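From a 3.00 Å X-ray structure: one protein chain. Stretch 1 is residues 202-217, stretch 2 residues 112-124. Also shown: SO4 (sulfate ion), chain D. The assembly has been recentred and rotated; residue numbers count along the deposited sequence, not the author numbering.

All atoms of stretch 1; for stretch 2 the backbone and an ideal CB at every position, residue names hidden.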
ATOM      1  N   PHE A 202      -2.284   8.633   8.729  1.00 72.15           N
ATOM      2  CA  PHE A 202      -2.714   7.419   8.055  1.00 69.60           C
ATOM      3  C   PHE A 202      -1.952   7.248   6.748  1.00 75.14           C
ATOM      4  O   PHE A 202      -1.184   8.128   6.359  1.00 76.45           O
ATOM      5  CB  PHE A 202      -4.236   7.399   7.840  1.00 70.78           C
ATOM      6  CG  PHE A 202      -4.770   8.435   6.897  1.00 72.29           C
ATOM      7  CD1 PHE A 202      -5.103   9.708   7.352  1.00 75.70           C
ATOM      8  CD2 PHE A 202      -4.955   8.143   5.557  1.00 73.84           C
ATOM      9  CE1 PHE A 202      -5.593  10.678   6.478  1.00 77.01           C
ATOM     10  CE2 PHE A 202      -5.436   9.115   4.681  1.00 78.03           C
ATOM     11  CZ  PHE A 202      -5.761  10.374   5.151  1.00 76.73           C
ATOM     12  N   THR A 203      -2.128   6.093   6.097  1.00 70.73           N
ATOM     13  CA  THR A 203      -1.460   5.768   4.836  1.00 69.81           C
ATOM     14  C   THR A 203      -2.412   5.076   3.888  1.00 75.22           C
ATOM     15  O   THR A 203      -3.397   4.487   4.331  1.00 76.35           O
ATOM     16  CB  THR A 203      -0.274   4.840   5.070  1.00 69.69           C
ATOM     17  OG1 THR A 203      -0.748   3.637   5.662  1.00 70.04           O
ATOM     18  CG2 THR A 203       0.815   5.456   5.908  1.00 68.66           C
ATOM     19  N   ALA A 204      -2.092   5.101   2.596  1.00 70.56           N
ATOM     20  CA  ALA A 204      -2.836   4.434   1.539  1.00 70.26           C
ATOM     21  C   ALA A 204      -1.893   4.136   0.380  1.00 75.45           C
ATOM     22  O   ALA A 204      -0.829   4.753   0.276  1.00 75.02           O
ATOM     23  CB  ALA A 204      -3.985   5.309   1.082  1.00 71.67           C
ATOM     24  N   PHE A 205      -2.256   3.179  -0.481  1.00 72.35           N
ATOM     25  CA  PHE A 205      -1.446   2.876  -1.648  1.00 71.86           C
ATOM     26  C   PHE A 205      -1.580   3.989  -2.667  1.00 78.07           C
ATOM     27  O   PHE A 205      -2.609   4.688  -2.699  1.00 79.13           O
ATOM     28  CB  PHE A 205      -1.848   1.528  -2.274  1.00 73.91           C
ATOM     29  CG  PHE A 205      -1.459   0.331  -1.436  1.00 74.63           C
ATOM     30  CD1 PHE A 205      -0.119   0.006  -1.231  1.00 76.48           C
ATOM     31  CD2 PHE A 205      -2.426  -0.453  -0.823  1.00 76.25           C
ATOM     32  CE1 PHE A 205       0.241  -1.088  -0.424  1.00 76.06           C
ATOM     33  CE2 PHE A 205      -2.061  -1.544  -0.020  1.00 77.88           C
ATOM     34  CZ  PHE A 205      -0.731  -1.857   0.165  1.00 74.76           C
ATOM     35  N   LYS A 206      -0.521   4.178  -3.491  1.00 75.01           N
ATOM     36  CA  LYS A 206      -0.509   5.124  -4.622  1.00 75.40           C
ATOM     37  C   LYS A 206      -1.621   4.721  -5.599  1.00 81.15           C
ATOM     38  O   LYS A 206      -1.883   3.517  -5.756  1.00 81.14           O
ATOM     39  CB  LYS A 206       0.852   5.091  -5.347  1.00 76.12           C
ATOM     40  CG  LYS A 206       1.927   5.979  -4.775  1.00 71.71           C
ATOM     41  CD  LYS A 206       3.162   5.985  -5.681  1.00 73.71           C
ATOM     42  CE  LYS A 206       4.255   6.863  -5.110  1.00 72.65           C
ATOM     43  NZ  LYS A 206       5.588   6.559  -5.681  1.00 70.93           N
ATOM     44  N   GLN A 207      -2.289   5.690  -6.236  1.00 79.12           N
ATOM     45  CA  GLN A 207      -3.344   5.339  -7.198  1.00 81.03           C
ATOM     46  C   GLN A 207      -2.715   4.622  -8.395  1.00 85.62           C
ATOM     47  O   GLN A 207      -3.275   3.647  -8.920  1.00 86.19           O
ATOM     48  CB  GLN A 207      -4.115   6.586  -7.644  1.00 84.14           C
ATOM     49  CG  GLN A 207      -5.561   6.318  -8.010  1.00107.57           C
ATOM     50  CD  GLN A 207      -6.173   7.559  -8.593  1.00140.00           C
ATOM     51  OE1 GLN A 207      -6.124   7.777  -9.806  1.00137.42           O
ATOM     52  NE2 GLN A 207      -6.702   8.428  -7.739  1.00139.38           N
ATOM     53  N   VAL A 208      -1.525   5.119  -8.801  1.00 81.46           N
ATOM     54  CA  VAL A 208      -0.721   4.586  -9.890  1.00 81.47           C
ATOM     55  C   VAL A 208       0.756   4.742  -9.594  1.00 83.09           C
ATOM     56  O   VAL A 208       1.189   5.808  -9.119  1.00 83.81           O
ATOM     57  CB  VAL A 208      -1.019   5.234 -11.276  1.00 87.18           C
ATOM     58  CG1 VAL A 208      -0.495   4.351 -12.409  1.00 87.97           C
ATOM     59  CG2 VAL A 208      -2.502   5.509 -11.482  1.00 88.93           C
ATOM     60  N   LYS A 209       1.524   3.678  -9.963  1.00 75.56           N
ATOM     61  CA  LYS A 209       2.972   3.545 -10.078  1.00 73.06           C
ATOM     62  C   LYS A 209       3.518   4.868 -10.692  1.00 80.09           C
ATOM     63  O   LYS A 209       2.952   5.411 -11.659  1.00 81.44           O
ATOM     64  CB  LYS A 209       3.247   2.311 -10.994  1.00 74.15           C
ATOM     65  CG  LYS A 209       4.571   2.217 -11.781  1.00 71.98           C
ATOM     66  CD  LYS A 209       4.681   0.895 -12.620  1.00 71.81           C
ATOM     67  CE  LYS A 209       6.092   0.362 -12.886  1.00 80.54           C
ATOM     68  NZ  LYS A 209       6.806  -0.230 -11.675  1.00 93.91           N
ATOM     69  N   GLU A 210       4.560   5.420 -10.079  1.00 75.22           N
ATOM     70  CA  GLU A 210       5.165   6.664 -10.529  1.00 74.54           C
ATOM     71  C   GLU A 210       6.490   6.365 -11.234  1.00 80.93           C
ATOM     72  O   GLU A 210       6.995   7.253 -11.932  1.00 83.55           O
ATOM     73  CB  GLU A 210       5.348   7.649  -9.353  1.00 74.47           C
ATOM     74  CG  GLU A 210       4.032   8.281  -8.905  1.00 86.90           C
ATOM     75  CD  GLU A 210       4.007   9.291  -7.763  1.00113.53           C
ATOM     76  OE1 GLU A 210       5.043   9.489  -7.088  1.00100.03           O
ATOM     77  OE2 GLU A 210       2.915   9.850  -7.513  1.00115.37           O
HETATM   78  N   MSE A 211       7.056   5.121 -11.099  1.00 76.28           N
HETATM   79  CA  MSE A 211       8.334   4.823 -11.752  1.00 76.86           C
HETATM   80  C   MSE A 211       8.213   4.899 -13.290  1.00 83.93           C
HETATM   81  O   MSE A 211       7.208   4.472 -13.880  1.00 84.89           O
HETATM   82  CB  MSE A 211       8.897   3.484 -11.308  1.00 78.62           C
HETATM   83  CG  MSE A 211      10.309   3.186 -11.829  1.00 88.18           C
HETATM   84 SE   MSE A 211      10.945   1.397 -11.329  0.75 98.54          SE
HETATM   85  CE  MSE A 211      11.356   1.766  -9.490  1.00 94.28           C
ATOM     86  N   THR A 212       9.229   5.514 -13.911  1.00 81.53           N
ATOM     87  CA  THR A 212       9.332   5.666 -15.350  1.00 83.47           C
ATOM     88  C   THR A 212       9.939   4.396 -15.930  1.00 86.96           C
ATOM     89  O   THR A 212      11.004   3.957 -15.480  1.00 84.84           O
ATOM     90  CB  THR A 212      10.108   6.931 -15.654  1.00 91.41           C
ATOM     91  OG1 THR A 212       9.233   8.003 -15.318  1.00 91.25           O
ATOM     92  CG2 THR A 212      10.547   7.035 -17.120  1.00 88.07           C
HETATM   93  N   MSE A 213       9.217   3.810 -16.919  1.00 84.63           N
HETATM   94  CA  MSE A 213       9.519   2.581 -17.667  1.00 84.71           C
HETATM   95  C   MSE A 213       9.811   3.019 -19.078  1.00 91.92           C
HETATM   96  O   MSE A 213       8.890   3.271 -19.865  1.00 94.60           O
HETATM   97  CB  MSE A 213       8.334   1.621 -17.577  1.00 86.58           C
HETATM   98  CG  MSE A 213       7.735   1.507 -16.172  1.00 91.55           C
HETATM   99 SE   MSE A 213       8.970   0.893 -14.765  0.75 97.59          SE
HETATM  100  CE  MSE A 213       9.405  -0.939 -15.393  1.00 95.36           C
ATOM    101  N   PRO A 214      11.088   3.310 -19.358  1.00 88.83           N
ATOM    102  CA  PRO A 214      11.441   3.997 -20.622  1.00 91.08           C
ATOM    103  C   PRO A 214      11.270   3.168 -21.875  1.00 98.43           C
ATOM    104  O   PRO A 214      11.218   3.664 -22.990  1.00101.32           O
ATOM    105  CB  PRO A 214      12.926   4.340 -20.430  1.00 92.47           C
ATOM    106  CG  PRO A 214      13.172   4.237 -18.983  1.00 94.47           C
ATOM    107  CD  PRO A 214      12.270   3.147 -18.498  1.00 89.05           C
ATOM    108  N   THR A 215      11.209   1.904 -21.656  1.00 94.92           N
ATOM    109  CA  THR A 215      11.159   0.822 -22.587  1.00 96.34           C
ATOM    110  C   THR A 215       9.696   0.325 -22.788  1.00101.71           C
ATOM    111  O   THR A 215       9.418  -0.308 -23.797  1.00103.83           O
ATOM    112  CB  THR A 215      12.049  -0.200 -21.920  1.00104.84           C
ATOM    113  OG1 THR A 215      11.995  -1.398 -22.667  1.00112.30           O
ATOM    114  CG2 THR A 215      11.669  -0.423 -20.388  1.00 98.78           C
ATOM    115  N   ARG A 216       8.773   0.600 -21.831  1.00 97.41           N
ATOM    116  CA  ARG A 216       7.374   0.154 -21.882  1.00 98.31           C
ATOM    117  C   ARG A 216       6.640   0.811 -23.022  1.00108.84           C
ATOM    118  O   ARG A 216       6.531   2.045 -23.057  1.00109.34           O
ATOM    119  CB  ARG A 216       6.647   0.435 -20.560  1.00 93.20           C
ATOM    120  CG  ARG A 216       5.259  -0.188 -20.434  1.00 98.53           C
ATOM    121  CD  ARG A 216       4.617   0.202 -19.114  1.00107.64           C
ATOM    122  NE  ARG A 216       3.338  -0.470 -18.879  1.00119.86           N
ATOM    123  CZ  ARG A 216       2.159  -0.032 -19.318  1.00141.54           C
ATOM    124  NH1 ARG A 216       2.085   1.067 -20.057  1.00137.23           N
ATOM    125  NH2 ARG A 216       1.050  -0.700 -19.034  1.00129.07           N
HETATM  126  N   MSE A 217       6.111  -0.030 -23.936  1.00109.84           N
HETATM  127  CA  MSE A 217       5.376   0.410 -25.114  1.00114.00           C
HETATM  128  C   MSE A 217       3.948  -0.104 -25.139  1.00124.15           C
HETATM  129  O   MSE A 217       3.717  -1.306 -25.298  1.00124.61           O
HETATM  130  CB  MSE A 217       6.102  -0.025 -26.369  1.00118.65           C
HETATM  131  CG  MSE A 217       7.306   0.798 -26.627  1.00125.31           C
HETATM  132 SE   MSE A 217       8.387   0.036 -28.004  0.75136.75          SE
HETATM  133  CE  MSE A 217       9.256  -1.430 -26.953  1.00130.51           C
ATOM    134  N   UNK A 112      -6.889  -2.186   8.032  1.00 76.95           N
ATOM    135  CA  UNK A 112      -5.740  -1.503   8.613  1.00 76.68           C
ATOM    136  C   UNK A 112      -5.008  -0.669   7.589  1.00 82.06           C
ATOM    137  O   UNK A 112      -5.073  -0.993   6.406  1.00 82.70           O
ATOM    138  CB  UNK A 112      -4.778  -2.515   9.239  1.00 76.68           C
ATOM    139  N   UNK A 113      -4.305   0.405   8.035  1.00 78.65           N
ATOM    140  CA  UNK A 113      -3.486   1.250   7.144  1.00 77.58           C
ATOM    141  C   UNK A 113      -2.267   0.451   6.705  1.00 79.82           C
ATOM    142  O   UNK A 113      -1.717  -0.309   7.510  1.00 79.31           O
ATOM    143  CB  UNK A 113      -3.061   2.547   7.836  1.00 77.58           C
ATOM    144  N   UNK A 114      -1.906   0.518   5.407  1.00 74.86           N
ATOM    145  CA  UNK A 114      -0.794  -0.294   4.918  1.00 73.86           C
ATOM    146  C   UNK A 114       0.548   0.213   5.400  1.00 77.51           C
ATOM    147  O   UNK A 114       0.767   1.416   5.403  1.00 76.74           O
ATOM    148  CB  UNK A 114      -0.805  -0.335   3.389  1.00 73.86           C
ATOM    149  N   UNK A 115       1.448  -0.705   5.821  1.00 75.35           N
ATOM    150  CA  UNK A 115       2.795  -0.307   6.233  1.00 74.84           C
ATOM    151  C   UNK A 115       3.663  -0.155   4.962  1.00 80.19           C
ATOM    152  O   UNK A 115       3.103  -0.164   3.861  1.00 80.31           O
ATOM    153  CB  UNK A 115       3.398  -1.329   7.198  1.00 74.84           C
ATOM    154  N   UNK A 116       4.981   0.093   5.081  1.00 76.25           N
ATOM    155  CA  UNK A 116       5.755   0.398   3.881  1.00 75.29           C
ATOM    156  C   UNK A 116       5.930  -0.792   2.928  1.00 76.38           C
ATOM    157  O   UNK A 116       6.303  -1.884   3.343  1.00 76.31           O
ATOM    158  CB  UNK A 116       7.134   0.919   4.292  1.00 75.29           C
ATOM    159  N   UNK A 117       5.577  -0.559   1.645  1.00 70.80           N
ATOM    160  CA  UNK A 117       5.715  -1.524   0.544  1.00 69.07           C
ATOM    161  C   UNK A 117       6.513  -0.875  -0.577  1.00 72.27           C
ATOM    162  O   UNK A 117       6.287   0.305  -0.906  1.00 71.37           O
ATOM    163  CB  UNK A 117       4.349  -1.990   0.036  1.00 69.07           C
ATOM    164  N   UNK A 118       7.509  -1.634  -1.085  1.00 68.19           N
ATOM    165  CA  UNK A 118       8.411  -1.225  -2.154  1.00 68.32           C
ATOM    166  C   UNK A 118       8.230  -2.178  -3.300  1.00 74.18           C
ATOM    167  O   UNK A 118       8.298  -3.388  -3.106  1.00 76.35           O
ATOM    168  CB  UNK A 118       9.869  -1.193  -1.690  1.00 68.32           C
ATOM    169  N   UNK A 119       7.866  -1.657  -4.462  1.00 70.06           N
ATOM    170  CA  UNK A 119       7.561  -2.512  -5.596  1.00 70.76           C
ATOM    171  C   UNK A 119       8.333  -2.081  -6.836  1.00 75.81           C
ATOM    172  O   UNK A 119       8.588  -0.892  -7.053  1.00 75.24           O
ATOM    173  CB  UNK A 119       6.058  -2.500  -5.880  1.00 70.76           C
ATOM    174  N   UNK A 120       8.685  -3.090  -7.643  1.00 73.50           N
ATOM    175  CA  UNK A 120       9.189  -2.999  -8.998  1.00 74.80           C
ATOM    176  C   UNK A 120       8.392  -3.988  -9.835  1.00 82.76           C
ATOM    177  O   UNK A 120       8.290  -5.163  -9.454  1.00 83.90           O
ATOM    178  CB  UNK A 120      10.691  -3.280  -9.065  1.00 74.80           C
ATOM    179  N   UNK A 121       7.785  -3.518 -10.931  1.00 80.97           N
ATOM    180  CA  UNK A 121       7.065  -4.427 -11.819  1.00 83.34           C
ATOM    181  C   UNK A 121       7.377  -4.073 -13.270  1.00 91.24           C
ATOM    182  O   UNK A 121       7.208  -2.916 -13.691  1.00 92.38           O
ATOM    183  CB  UNK A 121       5.558  -4.365 -11.560  1.00 83.34           C
ATOM    184  N   UNK A 122       7.944  -5.062 -13.995  1.00 87.59           N
ATOM    185  CA  UNK A 122       8.327  -4.960 -15.406  1.00 87.69           C
ATOM    186  C   UNK A 122       7.338  -5.817 -16.174  1.00 94.52           C
ATOM    187  O   UNK A 122       7.223  -7.006 -15.856  1.00 96.41           O
ATOM    188  CB  UNK A 122       9.770  -5.405 -15.650  1.00 87.69           C
ATOM    189  N   UNK A 123       6.570  -5.224 -17.117  1.00 90.73           N
ATOM    190  CA  UNK A 123       5.587  -5.988 -17.885  1.00 92.64           C
ATOM    191  C   UNK A 123       6.280  -6.992 -18.808  1.00101.73           C
ATOM    192  O   UNK A 123       5.771  -8.101 -18.974  1.00104.53           O
ATOM    193  CB  UNK A 123       4.698  -5.047 -18.700  1.00 92.64           C
ATOM    194  N   UNK A 124       7.439  -6.621 -19.403  1.00 98.70           N
ATOM    195  CA  UNK A 124       8.177  -7.545 -20.267  1.00100.29           C
ATOM    196  C   UNK A 124       9.687  -7.336 -20.192  1.00100.66           C
ATOM    197  O   UNK A 124      10.178  -6.232 -20.470  1.00 99.61           O
ATOM    198  CB  UNK A 124       7.710  -7.389 -21.716  1.00100.29           C
TER
HETATM  199  S   SO4 D 403      10.723   5.597   5.078  1.00207.07           S
HETATM  200  O1  SO4 D 403      10.193   4.799   6.191  1.00206.72           O
HETATM  201  O2  SO4 D 403      12.179   5.663   5.153  1.00206.24           O
HETATM  202  O3  SO4 D 403      10.313   4.990   3.806  1.00206.71           O
HETATM  203  O4  SO4 D 403      10.204   6.960   5.158  1.00207.80           O

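Position 112 has nothing of stretch 1 within 5.5 Å of its ideal CB. Stretch 1 sets no demand here. The residue is Trp112, and its indole makes no contact across.

At position 113 CA-to-CB points toward stretch 1, and the ideal CB lies 3.4 Å from Thr203 OG1. The space is tight at its start, so a small residue such as Ala, Ser or Thr would suit. The residue is Ser113. Its CB packs 3.3 Å from Thr203 OG1, while its OG is hydrogen-bonded elsewhere in the structure.

Position 114 also points toward stretch 1. Its ideal CB is 3.6 Å from Phe205 CZ, so an aromatic ring awaits it. The backbone, at phi -72° and psi 137°, permits proline as well as other residues. Its carbonyl O lies 2.7 Å from Thr203 OG1, a bond any residue could accept. A compact apolar side chain fits best: Pro, Val or Ala. The residue is Pro114. Its CB sits over one face of the Phe205 ring, 4.1 Å from the centroid, in a CH-pi contact. Its CG reaches 3.9 Å from Ala204 CA. Thr203 OG1 donates to Pro114 O. Pro114 N lies 3.3 Å from the same OG1 but has no hydrogen to share.

Positions 115 and 116 point away from stretch 1, which leaves the choice free. They are Asp115 and Ser116, and neither touches stretch 1.

Position 117 points toward stretch 1, with Phe205 CE1 4.2 Å from the ideal CB. An apolar residue such as Leu, Ile, Val or Met would suit. The residue is Leu117. Its CD2 meets Phe205 CE1 at 3.8 Å.

Position 118 begins a strand and is out of reach of stretch 1. The residue is Tyr118. Its OH gives a weak hydrogen bond to O3 of the sulfate, at 3.2 Å.

Position 119 points sideways, and no atom of stretch 1 is near its ideal CB. Many residues would do. Val119 makes no contact.

Position 120 points sideways too, but Met211 CE lies 5.1 Å from its ideal CB. A longer apolar side chain could reach that selenomethionine. The residue is Leu120, and its CD1 packs 3.5 Å from Met211 SE.

At position 121 the ideal CB is 4.3 Å from Lys209 NZ. That amine calls for an acceptor: Asn, Asp, Gln or Glu. The residue is Asn121. Lys209 NZ donates to Asn121 OD1 at 2.9 Å and more weakly to Asn121 O at 3.4 Å.

Position 122 points away, though Met213 CE is 4.5 Å from its ideal CB. Ile, Val or Leu would suit this methyl. Ile122 CG1 meets Met213 CE at 4.0 Å.

Position 123 points toward stretch 1, with Arg216 NE 4.8 Å from the ideal CB. An acid is the natural choice. In Asp123, OD2 lies 2.9 Å from Arg216 NE, a hydrogen-bonded salt bridge at the guanidinium edge.

Position 124 is out of reach. Glu124 leaves stretch 1 untouched.

Stretch 2, residues 112-124: WSPDSLYVLNIDE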
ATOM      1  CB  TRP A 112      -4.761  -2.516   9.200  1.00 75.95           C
ATOM      2  CG  TRP A 112      -5.337  -3.440  10.224  1.00 78.79           C
ATOM      3  CD1 TRP A 112      -5.642  -4.756  10.057  1.00 83.43           C
ATOM      4  CD2 TRP A 112      -5.583  -3.144  11.603  1.00 79.20           C
ATOM      5  NE1 TRP A 112      -6.118  -5.288  11.235  1.00 84.26           N
ATOM      6  CE2 TRP A 112      -6.072  -4.325  12.206  1.00 84.93           C
ATOM      7  CE3 TRP A 112      -5.443  -1.991  12.395  1.00 79.84           C
ATOM      8  CZ2 TRP A 112      -6.420  -4.385  13.558  1.00 85.15           C
ATOM      9  CZ3 TRP A 112      -5.762  -2.061  13.743  1.00 81.98           C
ATOM     10  CH2 TRP A 112      -6.248  -3.242  14.310  1.00 84.10           C
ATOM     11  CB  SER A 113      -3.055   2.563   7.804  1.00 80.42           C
ATOM     12  OG  SER A 113      -3.443   2.660   9.166  1.00 90.96           O
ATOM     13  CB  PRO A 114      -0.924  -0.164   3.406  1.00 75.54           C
ATOM     14  CG  PRO A 114      -1.573   1.125   3.190  1.00 79.91           C
ATOM     15  CD  PRO A 114      -2.535   1.271   4.306  1.00 76.12           C
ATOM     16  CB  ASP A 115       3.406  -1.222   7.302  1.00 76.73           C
ATOM     17  CG  ASP A 115       3.433  -2.697   7.030  1.00 85.75           C
ATOM     18  OD1 ASP A 115       2.413  -3.230   6.531  1.00 84.36           O
ATOM     19  OD2 ASP A 115       4.430  -3.344   7.416  1.00 96.84           O
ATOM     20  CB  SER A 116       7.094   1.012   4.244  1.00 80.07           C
ATOM     21  OG  SER A 116       6.836   2.229   4.929  1.00 92.99           O
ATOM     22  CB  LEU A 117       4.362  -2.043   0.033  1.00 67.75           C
ATOM     23  CG  LEU A 117       4.384  -3.145  -1.003  1.00 70.65           C
ATOM     24  CD1 LEU A 117       4.821  -4.500  -0.418  1.00 69.58           C
ATOM     25  CD2 LEU A 117       3.063  -3.266  -1.614  1.00 72.86           C
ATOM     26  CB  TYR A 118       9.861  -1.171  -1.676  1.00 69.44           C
ATOM     27  CG  TYR A 118      10.027  -0.350  -0.423  1.00 70.48           C
ATOM     28  CD1 TYR A 118      10.058   1.041  -0.471  1.00 71.50           C
ATOM     29  CD2 TYR A 118      10.118  -0.963   0.822  1.00 71.74           C
ATOM     30  CE1 TYR A 118      10.195   1.800   0.693  1.00 72.99           C
ATOM     31  CE2 TYR A 118      10.231  -0.214   1.992  1.00 72.35           C
ATOM     32  CZ  TYR A 118      10.272   1.165   1.926  1.00 79.37           C
ATOM     33  OH  TYR A 118      10.407   1.861   3.107  1.00 80.67           O
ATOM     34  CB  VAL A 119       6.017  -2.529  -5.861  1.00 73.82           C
ATOM     35  CG1 VAL A 119       5.651  -3.151  -7.214  1.00 74.92           C
ATOM     36  CG2 VAL A 119       5.278  -3.250  -4.749  1.00 73.20           C
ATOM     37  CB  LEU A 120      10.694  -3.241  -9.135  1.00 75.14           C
ATOM     38  CG  LEU A 120      11.163  -3.431 -10.586  1.00 80.93           C
ATOM     39  CD1 LEU A 120      11.083  -2.141 -11.367  1.00 81.81           C
ATOM     40  CD2 LEU A 120      12.530  -4.011 -10.649  1.00 82.85           C
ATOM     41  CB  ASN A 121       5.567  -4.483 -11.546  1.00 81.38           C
ATOM     42  CG  ASN A 121       4.807  -3.243 -11.884  1.00 97.42           C
ATOM     43  OD1 ASN A 121       4.839  -2.236 -11.156  1.00 97.21           O
ATOM     44  ND2 ASN A 121       4.074  -3.319 -12.977  1.00 86.34           N
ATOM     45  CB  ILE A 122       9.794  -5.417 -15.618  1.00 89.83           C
ATOM     46  CG1 ILE A 122      10.772  -4.628 -14.739  1.00 87.29           C
ATOM     47  CG2 ILE A 122      10.177  -5.342 -17.087  1.00 92.80           C
ATOM     48  CD1 ILE A 122      12.060  -5.363 -14.414  1.00 90.84           C
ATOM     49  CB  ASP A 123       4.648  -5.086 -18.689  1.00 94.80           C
ATOM     50  CG  ASP A 123       3.618  -4.291 -17.906  1.00101.25           C
ATOM     51  OD1 ASP A 123       3.325  -4.667 -16.728  1.00 99.66           O
ATOM     52  OD2 ASP A 123       3.050  -3.334 -18.483  1.00106.10           O
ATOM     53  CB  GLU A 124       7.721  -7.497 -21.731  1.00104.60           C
ATOM     54  CG  GLU A 124       8.120  -8.777 -22.445  1.00117.97           C
ATOM     55  CD  GLU A 124       7.916  -8.816 -23.941  1.00140.19           C
ATOM     56  OE1 GLU A 124       6.749  -8.760 -24.394  1.00145.85           O
ATOM     57  OE2 GLU A 124       8.928  -8.979 -24.658  1.00125.84           O
TER
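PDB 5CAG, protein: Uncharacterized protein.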